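Local coordinates for protein DNA-binding transcriptional repressor YiaJ (Escherichia coli, PDB 1YSQ) that represses transcription of the yiaKLMNOPQRS operon, which may serve use of 2,3-diketo-L-gulonate, and is represented here by its C-terminal, IclR-type effector-binding domain, at residues N9-H12 against I13-H17; N99-E103 against L104-F108; I150-T154 against S155-Q159; K158-E162 against K163-K167. All coordinates share one frame; numbering follows the deposited sequence.

Contact 1 of 4, residues N9-H12 against I13-H17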
loop_
_atom_site.group_PDB
_atom_site.type_symbol
_atom_site.label_atom_id
_atom_site.label_comp_id
_atom_site.label_asym_id
_atom_site.label_seq_id
_atom_site.Cartn_x
_atom_site.Cartn_y
_atom_site.Cartn_z
ATOM N N ASN A 9 17.967 1.078 -7.295
ATOM C CA ASN A 9 18.058 2.526 -7.137
ATOM C C ASN A 9 16.999 3.070 -6.180
ATOM O O ASN A 9 17.323 3.843 -5.286
ATOM C CB ASN A 9 17.968 3.247 -8.494
ATOM C CG ASN A 9 19.076 2.835 -9.456
ATOM O OD1 ASN A 9 20.085 2.230 -9.055
ATOM N ND2 ASN A 9 18.893 3.158 -10.743
ATOM N N ILE A 10 15.743 2.661 -6.364
ATOM C CA ILE A 10 14.677 3.125 -5.472
ATOM C C ILE A 10 14.839 2.591 -4.031
ATOM O O ILE A 10 14.589 3.318 -3.069
ATOM C CB ILE A 10 13.243 2.880 -6.059
ATOM C CG1 ILE A 10 12.180 3.635 -5.244
ATOM C CG2 ILE A 10 12.901 1.376 -6.131
ATOM C CD1 ILE A 10 12.225 5.153 -5.389
ATOM N N ILE A 11 15.279 1.350 -3.877
ATOM C CA ILE A 11 15.493 0.830 -2.519
ATOM C C ILE A 11 16.629 1.597 -1.818
ATOM O O ILE A 11 16.522 1.939 -0.635
ATOM C CB ILE A 11 15.666 -0.710 -2.512
ATOM C CG1 ILE A 11 14.303 -1.364 -2.795
ATOM C CG2 ILE A 11 16.161 -1.200 -1.149
ATOM C CD1 ILE A 11 14.377 -2.782 -3.336
ATOM N N HIS A 12 17.677 1.937 -2.575
ATOM C CA HIS A 12 18.763 2.764 -2.038
ATOM C C HIS A 12 18.288 4.124 -1.504
ATOM O O HIS A 12 18.688 4.551 -0.417
ATOM C CB HIS A 12 19.897 2.955 -3.058
ATOM C CG HIS A 12 21.124 3.566 -2.454
ATOM N ND1 HIS A 12 21.961 2.869 -1.608
ATOM C CD2 HIS A 12 21.619 4.827 -2.522
ATOM C CE1 HIS A 12 22.932 3.668 -1.201
ATOM N NE2 HIS A 12 22.749 4.861 -1.742
ATOM N N ILE A 13 17.443 4.793 -2.277
ATOM C CA ILE A 13 16.792 6.029 -1.854
ATOM C C ILE A 13 15.873 5.795 -0.651
ATOM O O ILE A 13 15.921 6.545 0.333
ATOM C CB ILE A 13 15.954 6.611 -3.031
ATOM C CG1 ILE A 13 16.860 7.060 -4.181
ATOM C CG2 ILE A 13 15.008 7.768 -2.547
ATOM C CD1 ILE A 13 16.107 7.743 -5.325
ATOM N N ALA A 14 15.022 4.770 -0.743
ATOM C CA ALA A 14 13.927 4.611 0.217
ATOM C C ALA A 14 14.317 3.997 1.563
ATOM O O ALA A 14 13.760 4.385 2.600
ATOM C CB ALA A 14 12.777 3.838 -0.408
ATOM N N ALA A 15 15.266 3.053 1.553
ATOM C CA ALA A 15 15.569 2.243 2.745
ATOM C C ALA A 15 15.776 3.002 4.076
ATOM O O ALA A 15 15.192 2.608 5.072
ATOM C CB ALA A 15 16.735 1.258 2.481
ATOM N N PRO A 16 16.556 4.089 4.119
ATOM C CA PRO A 16 16.746 4.809 5.390
ATOM C C PRO A 16 15.419 5.331 5.943
ATOM O O PRO A 16 15.198 5.349 7.163
ATOM C CB PRO A 16 17.627 5.999 5.000
ATOM C CG PRO A 16 18.233 5.646 3.705
ATOM C CD PRO A 16 17.266 4.747 3.007
ATOM N N HIS A 17 14.551 5.769 5.027
ATOM C CA HIS A 17 13.258 6.334 5.380
ATOM C C HIS A 17 12.290 5.252 5.852
ATOM O O HIS A 17 11.560 5.454 6.819
ATOM C CB HIS A 17 12.661 7.085 4.185
ATOM C CG HIS A 17 13.499 8.230 3.723
ATOM N ND1 HIS A 17 13.619 9.396 4.445
ATOM C CD2 HIS A 17 14.284 8.379 2.629
ATOM C CE1 HIS A 17 14.426 10.225 3.805
ATOM N NE2 HIS A 17 14.845 9.630 2.700
#
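Asn9, Ile10 and Ile11 pass their carbonyls to Ile13, Ala14 and Ala15 one turn later, near the start of helix 8-25, the opening helix of this IclR-type C-terminal domain. The three i-to-i+4 bonds run Ile13 N to Asn9 O at 3.2 Å, Ala14 N to Ile10 O at 2.8 Å and Ala15 N to Ile11 O at 2.8 Å. The next step of the ladder fails. Pro16 has no N-H to give, and its ring carbon CD stands 3.7 Å from His12 O in the place of a donor; His17 N is also without a bond to the preceding turn and makes only a weak one to Ala14 O, and the helix kinks here.

Among the side chains, Ile13 turns back along the helix. Its CG1 stands anti to the carbonyl carbon (chi1 -66°), which lays this branch 3.4 Å from Asn9 O. The methyls of Ala14 and Ala15 are small enough for the sides of the helix that face the body of the domain: Ala14 meets Phe31 and Ile176, while Ala15 touches Tyr43. Ile11 CG2 lies 4.4 Å from Ala15 CB and adds to the apolar patch against Tyr43, and Ile10 packs on Phe31 and Ile42 of the sheet. His12 swings off to the exposed side, where ND1 makes a weak bond to Gly193 O.

The chemistry therefore divides the helix in two: aliphatic groups press its buried side onto sheet and neighbouring helix, while Pro16 removes one donor from the backbone ladder, consistent with the kink at this point.

Contact 2 of 4, residues N99-E103 against L104-F108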
loop_
_atom_site.group_PDB
_atom_site.type_symbol
_atom_site.label_atom_id
_atom_site.label_comp_id
_atom_site.label_asym_id
_atom_site.label_seq_id
_atom_site.Cartn_x
_atom_site.Cartn_y
_atom_site.Cartn_z
ATOM N N ASN A 99 -15.451 -8.419 3.735
ATOM C CA ASN A 99 -15.129 -7.016 3.468
ATOM C C ASN A 99 -14.448 -6.759 2.130
ATOM O O ASN A 99 -14.350 -5.608 1.712
ATOM C CB ASN A 99 -14.242 -6.448 4.582
ATOM C CG ASN A 99 -14.855 -6.639 5.957
ATOM O OD1 ASN A 99 -15.983 -6.202 6.202
ATOM N ND2 ASN A 99 -14.126 -7.302 6.856
ATOM N N THR A 100 -13.992 -7.820 1.470
ATOM C CA THR A 100 -13.289 -7.689 0.191
ATOM C C THR A 100 -14.185 -6.981 -0.809
ATOM O O THR A 100 -15.387 -7.261 -0.869
ATOM C CB THR A 100 -12.905 -9.067 -0.353
ATOM O OG1 THR A 100 -12.239 -9.812 0.673
ATOM C CG2 THR A 100 -11.863 -8.929 -1.483
ATOM N N ILE A 101 -13.598 -6.074 -1.594
ATOM C CA ILE A 101 -14.359 -5.319 -2.564
ATOM C C ILE A 101 -14.372 -6.111 -3.866
ATOM O O ILE A 101 -13.357 -6.177 -4.573
ATOM C CB ILE A 101 -13.772 -3.895 -2.759
ATOM C CG1 ILE A 101 -13.703 -3.142 -1.416
ATOM C CG2 ILE A 101 -14.614 -3.110 -3.765
ATOM C CD1 ILE A 101 -12.829 -1.888 -1.453
ATOM N N THR A 102 -15.520 -6.721 -4.166
ATOM C CA THR A 102 -15.668 -7.587 -5.343
ATOM C C THR A 102 -16.580 -7.026 -6.440
ATOM O O THR A 102 -16.606 -7.571 -7.552
ATOM C CB THR A 102 -16.159 -9.004 -4.952
ATOM O OG1 THR A 102 -17.404 -8.911 -4.247
ATOM C CG2 THR A 102 -15.208 -9.654 -3.950
ATOM N N GLU A 103 -17.313 -5.956 -6.123
ATOM C CA GLU A 103 -18.240 -5.317 -7.051
ATOM C C GLU A 103 -17.651 -4.025 -7.599
ATOM O O GLU A 103 -17.120 -3.195 -6.845
ATOM C CB GLU A 103 -19.588 -5.021 -6.369
ATOM C CG GLU A 103 -20.174 -6.193 -5.592
ATOM C CD GLU A 103 -21.413 -5.808 -4.778
ATOM O OE1 GLU A 103 -21.425 -4.724 -4.123
ATOM O OE2 GLU A 103 -22.389 -6.599 -4.791
ATOM N N LEU A 104 -17.756 -3.856 -8.914
ATOM C CA LEU A 104 -17.197 -2.683 -9.589
ATOM C C LEU A 104 -17.699 -1.318 -9.084
ATOM O O LEU A 104 -16.887 -0.400 -8.884
ATOM C CB LEU A 104 -17.373 -2.809 -11.109
ATOM C CG LEU A 104 -16.693 -1.769 -11.998
ATOM C CD1 LEU A 104 -15.190 -1.669 -11.656
ATOM C CD2 LEU A 104 -16.907 -2.113 -13.464
ATOM N N PRO A 105 -19.015 -1.136 -8.922
ATOM C CA PRO A 105 -19.515 0.155 -8.416
ATOM C C PRO A 105 -18.917 0.507 -7.051
ATOM O O PRO A 105 -18.500 1.645 -6.869
ATOM C CB PRO A 105 -21.030 -0.056 -8.342
ATOM C CG PRO A 105 -21.286 -1.129 -9.399
ATOM C CD PRO A 105 -20.124 -2.061 -9.255
ATOM N N ALA A 106 -18.885 -0.462 -6.133
ATOM C CA ALA A 106 -18.258 -0.295 -4.828
ATOM C C ALA A 106 -16.781 0.068 -4.966
ATOM O O ALA A 106 -16.286 0.916 -4.223
ATOM C CB ALA A 106 -18.425 -1.558 -3.981
ATOM N N MET A 107 -16.083 -0.555 -5.921
ATOM C CA MET A 107 -14.673 -0.234 -6.107
ATOM C C MET A 107 -14.473 1.211 -6.585
ATOM O O MET A 107 -13.584 1.919 -6.089
ATOM C CB MET A 107 -13.959 -1.212 -7.044
ATOM C CG MET A 107 -12.433 -0.905 -7.181
ATOM S SD MET A 107 -11.414 -0.830 -5.654
ATOM C CE MET A 107 -11.156 -2.564 -5.414
ATOM N N PHE A 108 -15.303 1.656 -7.523
ATOM C CA PHE A 108 -15.191 3.031 -8.018
ATOM C C PHE A 108 -15.406 4.042 -6.884
ATOM O O PHE A 108 -14.726 5.069 -6.823
ATOM C CB PHE A 108 -16.179 3.290 -9.170
ATOM C CG PHE A 108 -15.619 2.973 -10.529
ATOM C CD1 PHE A 108 -14.439 3.553 -10.960
ATOM C CD2 PHE A 108 -16.274 2.079 -11.374
ATOM C CE1 PHE A 108 -13.923 3.258 -12.224
ATOM C CE2 PHE A 108 -15.762 1.774 -12.632
ATOM C CZ PHE A 108 -14.591 2.370 -13.058
HETATM O O HOH W 1 -21.338 -2.376 -5.703
#
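Glu103 leads from the loop into helix 104-117 and meets Leu104, Pro105 and Ala106 in its first turn. Its CB lies 3.3 Å from Leu104 N and 4.2 Å from Pro105 CD, against the proline ring. CG stands anti to the carbonyl carbon (chi1 -48°), and from there the chain runs on extended, carrying the carboxylate along the outside of the turn. At the tip, OE1 accepts a hydrogen bond from a water at 2.8 Å, and the same water weakly accepts from Ala106 N. The carboxylate thus reaches one of the early N-H groups of the helix through a water instead of touching it, and a negative charge at this end would probably suit the helix dipole. Its backbone works too: Met107 N bonds to Glu103 O at 3.0 Å, closing the first turn.

On the inner side Ile101 supplies the apolar part. Its branch CG2 lies 3.8 Å from Met107 CB and 4.1 Å from Ala106 CB, and Met107, bent at chi2 and chi3, brings CE back to 4.0 Å from Ile101 CB. A flexible methionine can fold over a beta-branched neighbour in this way, and both also touch Lys71 of helix 68-75. Proline suits the second place of the helix, where no N-H is needed for the ladder.

The whole is a helix N-terminus with Glu103 as N-cap residue, accompanied by an apolar contact resembling a hydrophobic staple, except that the isoleucine sits two residues before the cap, not one.

Contact 3 of 4, residues I150-T154 against S155-Q159. With PO4 (phosphate ion), chain C.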
loop_
_atom_site.group_PDB
_atom_site.type_symbol
_atom_site.label_atom_id
_atom_site.label_comp_id
_atom_site.label_asym_id
_atom_site.label_seq_id
_atom_site.Cartn_x
_atom_site.Cartn_y
_atom_site.Cartn_z
ATOM N N ILE A 150 1.701 0.388 5.963
ATOM C CA ILE A 150 1.939 -0.140 7.303
ATOM C C ILE A 150 0.897 -1.219 7.557
ATOM O O ILE A 150 -0.297 -0.966 7.367
ATOM C CB ILE A 150 1.791 0.978 8.384
ATOM C CG1 ILE A 150 2.857 2.071 8.200
ATOM C CG2 ILE A 150 1.840 0.352 9.795
ATOM C CD1 ILE A 150 2.685 3.321 9.142
ATOM N N SER A 151 1.321 -2.416 7.991
ATOM C CA SER A 151 0.361 -3.459 8.371
ATOM C C SER A 151 0.373 -3.587 9.880
ATOM O O SER A 151 1.434 -3.485 10.509
ATOM C CB SER A 151 0.708 -4.839 7.766
ATOM O OG SER A 151 1.066 -4.775 6.392
ATOM N N LEU A 152 -0.804 -3.825 10.454
ATOM C CA LEU A 152 -0.943 -3.988 11.894
ATOM C C LEU A 152 -2.279 -4.655 12.186
ATOM O O LEU A 152 -3.123 -4.763 11.291
ATOM C CB LEU A 152 -0.829 -2.632 12.616
ATOM C CG LEU A 152 -1.965 -1.607 12.494
ATOM C CD1 LEU A 152 -1.769 -0.510 13.548
ATOM C CD2 LEU A 152 -2.065 -0.990 11.109
ATOM N N SER A 153 -2.472 -5.113 13.425
ATOM C CA SER A 153 -3.752 -5.696 13.816
ATOM C C SER A 153 -4.849 -4.627 13.808
ATOM O O SER A 153 -4.617 -3.460 14.175
ATOM C CB SER A 153 -3.676 -6.354 15.206
ATOM O OG SER A 153 -3.414 -5.380 16.204
ATOM N N THR A 154 -6.046 -5.036 13.391
ATOM C CA THR A 154 -7.199 -4.148 13.378
ATOM C C THR A 154 -7.432 -3.592 14.786
ATOM O O THR A 154 -7.764 -2.419 14.962
ATOM C CB THR A 154 -8.421 -4.931 12.937
ATOM O OG1 THR A 154 -8.143 -5.538 11.670
ATOM C CG2 THR A 154 -9.601 -3.981 12.673
ATOM N N SER A 155 -7.227 -4.470 15.762
ATOM C CA SER A 155 -7.343 -4.149 17.168
ATOM C C SER A 155 -6.430 -2.981 17.530
ATOM O O SER A 155 -6.874 -2.002 18.156
ATOM C CB SER A 155 -6.971 -5.376 17.987
ATOM O OG SER A 155 -7.456 -5.213 19.291
ATOM N N ARG A 156 -5.157 -3.076 17.138
ATOM C CA ARG A 156 -4.222 -2.007 17.438
ATOM C C ARG A 156 -4.566 -0.730 16.671
ATOM O O ARG A 156 -4.483 0.369 17.215
ATOM C CB ARG A 156 -2.766 -2.425 17.185
ATOM C CG ARG A 156 -1.766 -1.363 17.612
ATOM C CD ARG A 156 -1.818 -1.050 19.105
ATOM N NE ARG A 156 -0.775 -0.108 19.511
ATOM C CZ ARG A 156 -0.833 0.685 20.583
ATOM N NH1 ARG A 156 -1.890 0.673 21.389
ATOM N NH2 ARG A 156 0.174 1.502 20.843
ATOM N N LEU A 157 -4.971 -0.879 15.414
ATOM C CA LEU A 157 -5.316 0.292 14.606
ATOM C C LEU A 157 -6.461 1.106 15.238
ATOM O O LEU A 157 -6.440 2.345 15.246
ATOM C CB LEU A 157 -5.691 -0.146 13.195
ATOM C CG LEU A 157 -6.118 0.970 12.234
ATOM C CD1 LEU A 157 -5.012 2.003 12.089
ATOM C CD2 LEU A 157 -6.461 0.347 10.913
ATOM N N LYS A 158 -7.446 0.406 15.779
ATOM C CA LYS A 158 -8.557 1.081 16.447
ATOM C C LYS A 158 -8.077 1.846 17.678
ATOM O O LYS A 158 -8.582 2.929 17.978
ATOM C CB LYS A 158 -9.662 0.085 16.785
ATOM C CG LYS A 158 -10.576 -0.173 15.599
ATOM C CD LYS A 158 -11.357 -1.454 15.743
ATOM C CE LYS A 158 -12.144 -1.757 14.465
ATOM N NZ LYS A 158 -12.875 -3.061 14.597
ATOM N N GLN A 159 -7.073 1.300 18.361
ATOM C CA GLN A 159 -6.508 1.920 19.549
ATOM C C GLN A 159 -5.699 3.172 19.235
ATOM O O GLN A 159 -5.804 4.174 19.942
ATOM C CB GLN A 159 -5.605 0.929 20.294
ATOM C CG GLN A 159 -6.327 -0.229 20.946
ATOM C CD GLN A 159 -5.377 -1.130 21.727
ATOM O OE1 GLN A 159 -4.170 -1.014 21.597
ATOM N NE2 GLN A 159 -5.930 -2.012 22.548
HETATM P P PO4 C . 0.443 -4.779 16.368
HETATM O O1 PO4 C . 0.603 -5.746 17.510
HETATM O O2 PO4 C . -0.962 -4.846 15.856
HETATM O O3 PO4 C . 0.821 -3.425 16.886
HETATM O O4 PO4 C . 1.395 -5.123 15.239
#
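Ser153 has chi1 at 64°, which sets OG between its own backbone N and carbonyl carbon and turns it to the open end of the helix that follows, where Arg156 N donates to it at 3.0 Å. Leu152 takes a similar rotation (chi1 71°) and brings CD1 against Leu157, 4.0 Å from its CB, the two leucines crossing at about a right angle. Ser153 O also receives Leu157 N at 2.9 Å. This is a serine N-cap at the junction of strand 146-153 and helix 154-160, whose short segments run at 100° to each other; serine suits it because its hydroxyl is short enough to turn back on the chain and can accept and donate at once. The hydroxyl donates to phosphate O2 at 2.5 Å, a short bond, and Ser153 N gives the same oxygen a second one. Met51 N and Leu52 N also bond to this ion, probably a guest from the crystallisation liquor. Putting an alanine here would probably leave Arg156 N uncapped and phosphate O2 held less firmly. Arg156 passes the ion with its CG, 3.4 Å from phosphate O3, then carries its guanidinium on to Gln159, where NH1 bonds to OE1 at 2.8 Å, almost in the guanidinium plane. On another flank Lys158 runs extended alongside Thr154, CE 3.8 Å from CG2, while Thr154 OG1 bonds to Ser131 OG.

Contact 4 of 4, residues K158-E162 against K163-K167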
loop_
_atom_site.group_PDB
_atom_site.type_symbol
_atom_site.label_atom_id
_atom_site.label_comp_id
_atom_site.label_asym_id
_atom_site.label_seq_id
_atom_site.Cartn_x
_atom_site.Cartn_y
_atom_site.Cartn_z
ATOM N N LYS A 158 -7.446 0.406 15.779
ATOM C CA LYS A 158 -8.557 1.081 16.447
ATOM C C LYS A 158 -8.077 1.846 17.678
ATOM O O LYS A 158 -8.582 2.929 17.978
ATOM C CB LYS A 158 -9.662 0.085 16.785
ATOM C CG LYS A 158 -10.576 -0.173 15.599
ATOM C CD LYS A 158 -11.357 -1.454 15.743
ATOM C CE LYS A 158 -12.144 -1.757 14.465
ATOM N NZ LYS A 158 -12.875 -3.061 14.597
ATOM N N GLN A 159 -7.073 1.300 18.361
ATOM C CA GLN A 159 -6.508 1.920 19.549
ATOM C C GLN A 159 -5.699 3.172 19.235
ATOM O O GLN A 159 -5.804 4.174 19.942
ATOM C CB GLN A 159 -5.605 0.929 20.294
ATOM C CG GLN A 159 -6.327 -0.229 20.946
ATOM C CD GLN A 159 -5.377 -1.130 21.727
ATOM O OE1 GLN A 159 -4.170 -1.014 21.597
ATOM N NE2 GLN A 159 -5.930 -2.012 22.548
ATOM N N VAL A 160 -4.890 3.123 18.178
ATOM C CA VAL A 160 -4.005 4.252 17.861
ATOM C C VAL A 160 -4.576 5.272 16.875
ATOM O O VAL A 160 -4.244 6.452 16.966
ATOM C CB VAL A 160 -2.613 3.794 17.398
ATOM C CG1 VAL A 160 -1.917 3.079 18.536
ATOM C CG2 VAL A 160 -2.726 2.879 16.217
ATOM N N GLY A 161 -5.412 4.815 15.949
ATOM C CA GLY A 161 -6.069 5.670 14.977
ATOM C C GLY A 161 -5.356 5.728 13.626
ATOM O O GLY A 161 -4.108 5.784 13.579
ATOM N N GLU A 162 -6.134 5.738 12.543
ATOM C CA GLU A 162 -5.568 5.790 11.187
ATOM C C GLU A 162 -4.813 7.077 10.928
ATOM O O GLU A 162 -3.695 7.043 10.418
ATOM C CB GLU A 162 -6.615 5.609 10.069
ATOM C CG GLU A 162 -5.954 5.587 8.684
ATOM C CD GLU A 162 -6.802 6.070 7.515
ATOM O OE1 GLU A 162 -7.960 6.497 7.703
ATOM O OE2 GLU A 162 -6.302 6.005 6.369
ATOM N N LYS A 163 -5.436 8.209 11.257
ATOM C CA LYS A 163 -4.826 9.496 10.984
ATOM C C LYS A 163 -3.552 9.673 11.784
ATOM O O LYS A 163 -2.593 10.279 11.303
ATOM C CB LYS A 163 -5.816 10.640 11.230
ATOM C CG LYS A 163 -6.935 10.738 10.167
ATOM C CD LYS A 163 -6.390 10.881 8.730
ATOM C CE LYS A 163 -7.509 11.144 7.692
ATOM N NZ LYS A 163 -7.552 10.135 6.591
ATOM N N ASN A 164 -3.531 9.129 13.002
ATOM C CA ASN A 164 -2.338 9.189 13.832
ATOM C C ASN A 164 -1.140 8.522 13.152
ATOM O O ASN A 164 -0.040 9.077 13.158
ATOM C CB ASN A 164 -2.593 8.580 15.217
ATOM C CG ASN A 164 -3.456 9.478 16.099
ATOM O OD1 ASN A 164 -3.487 10.699 15.922
ATOM N ND2 ASN A 164 -4.177 8.876 17.031
ATOM N N LEU A 165 -1.362 7.347 12.557
ATOM C CA LEU A 165 -0.298 6.621 11.874
ATOM C C LEU A 165 -0.063 7.148 10.454
ATOM O O LEU A 165 1.046 7.062 9.924
ATOM C CB LEU A 165 -0.628 5.127 11.832
ATOM C CG LEU A 165 -0.323 4.317 13.090
ATOM C CD1 LEU A 165 -0.912 2.910 12.953
ATOM C CD2 LEU A 165 1.199 4.242 13.358
ATOM N N LEU A 166 -1.109 7.698 9.842
ATOM C CA LEU A 166 -1.002 8.196 8.479
ATOM C C LEU A 166 0.000 9.350 8.376
ATOM O O LEU A 166 0.715 9.492 7.378
ATOM C CB LEU A 166 -2.392 8.596 7.943
ATOM C CG LEU A 166 -2.527 9.187 6.545
ATOM C CD1 LEU A 166 -1.922 8.254 5.506
ATOM C CD2 LEU A 166 -4.003 9.420 6.233
ATOM N N LYS A 167 0.069 10.168 9.421
ATOM C CA LYS A 167 0.988 11.298 9.400
ATOM C C LYS A 167 2.474 10.936 9.142
ATOM O O LYS A 167 3.041 11.446 8.176
ATOM C CB LYS A 167 0.815 12.189 10.625
ATOM C CG LYS A 167 1.508 13.527 10.474
ATOM C CD LYS A 167 1.273 14.377 11.694
ATOM C CE LYS A 167 2.567 14.986 12.167
ATOM N NZ LYS A 167 2.586 16.411 11.781
#
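Val160 and Leu165 cross obliquely over the bend that joins helix 154-160 to helix 162-182, with Val160 CG2 3.7 Å from Leu165 CD1. Beta-branched and forked, these two chains pack across the bend, and Leu165 continues onto Ile133 of the sheet. Asn164 comes from the new helix back to the end of the old one. Its CG lies anti to the carbonyl carbon (chi1 -73°), and the amide turns ND2 toward Val160 O in a fairly straight hydrogen bond; the modelled separation of 2.4 Å is too short to be taken literally. Gly161, between them, has a positive phi of 97°, where any side chain would collide with Val160 O, so glycine is required by the backbone alone; it is also the N-cap residue of the second helix, and its O takes a weak bond from Leu165 N, 3.3 Å between Gly161 O and Leu165 N.

Glu162 lies side by side with two neighbours, all pointing the same way. Leu166 CD2 approaches its OE2 at 4.1 Å, and Leu166 N bonds to Glu162 O at 2.7 Å. Lys163, bent at chi2, brings NZ 3.8 Å from Glu162 OE1, a long salt bridge. The bend probably owes its shape to the glycine backbone and the apolar packing, with the Asn164 amide helping as far as its modelled position can be trusted; the charged pair probably contributes modestly, although a glutamate in the first turn is likely to sit favourably with the helix dipole.

How the contacts relate
Contacts 3 and 4 form one continuous piece: they share Lys158 and Gln159, their centres are 8 Å apart, and Leu152 CD1 packs on Leu165 CD1 at 3.6 Å. Together they follow the chain from strand 146-153 through helix 154-160 into helix 162-182, helix 154-160 being common to both, with the bound phosphate on the contact 3 side. Contact 1 stands about 24 Å from contact 4 between centres, yet helix 162-182 links them, since its later residues Ile176 and Glu179 touch helix 8-25. Contact 2 lies on the far side of the chain's centre from contact 1, 33 Å between centres, and its nearest atoms come within about 8 Å of contact 3 without touching.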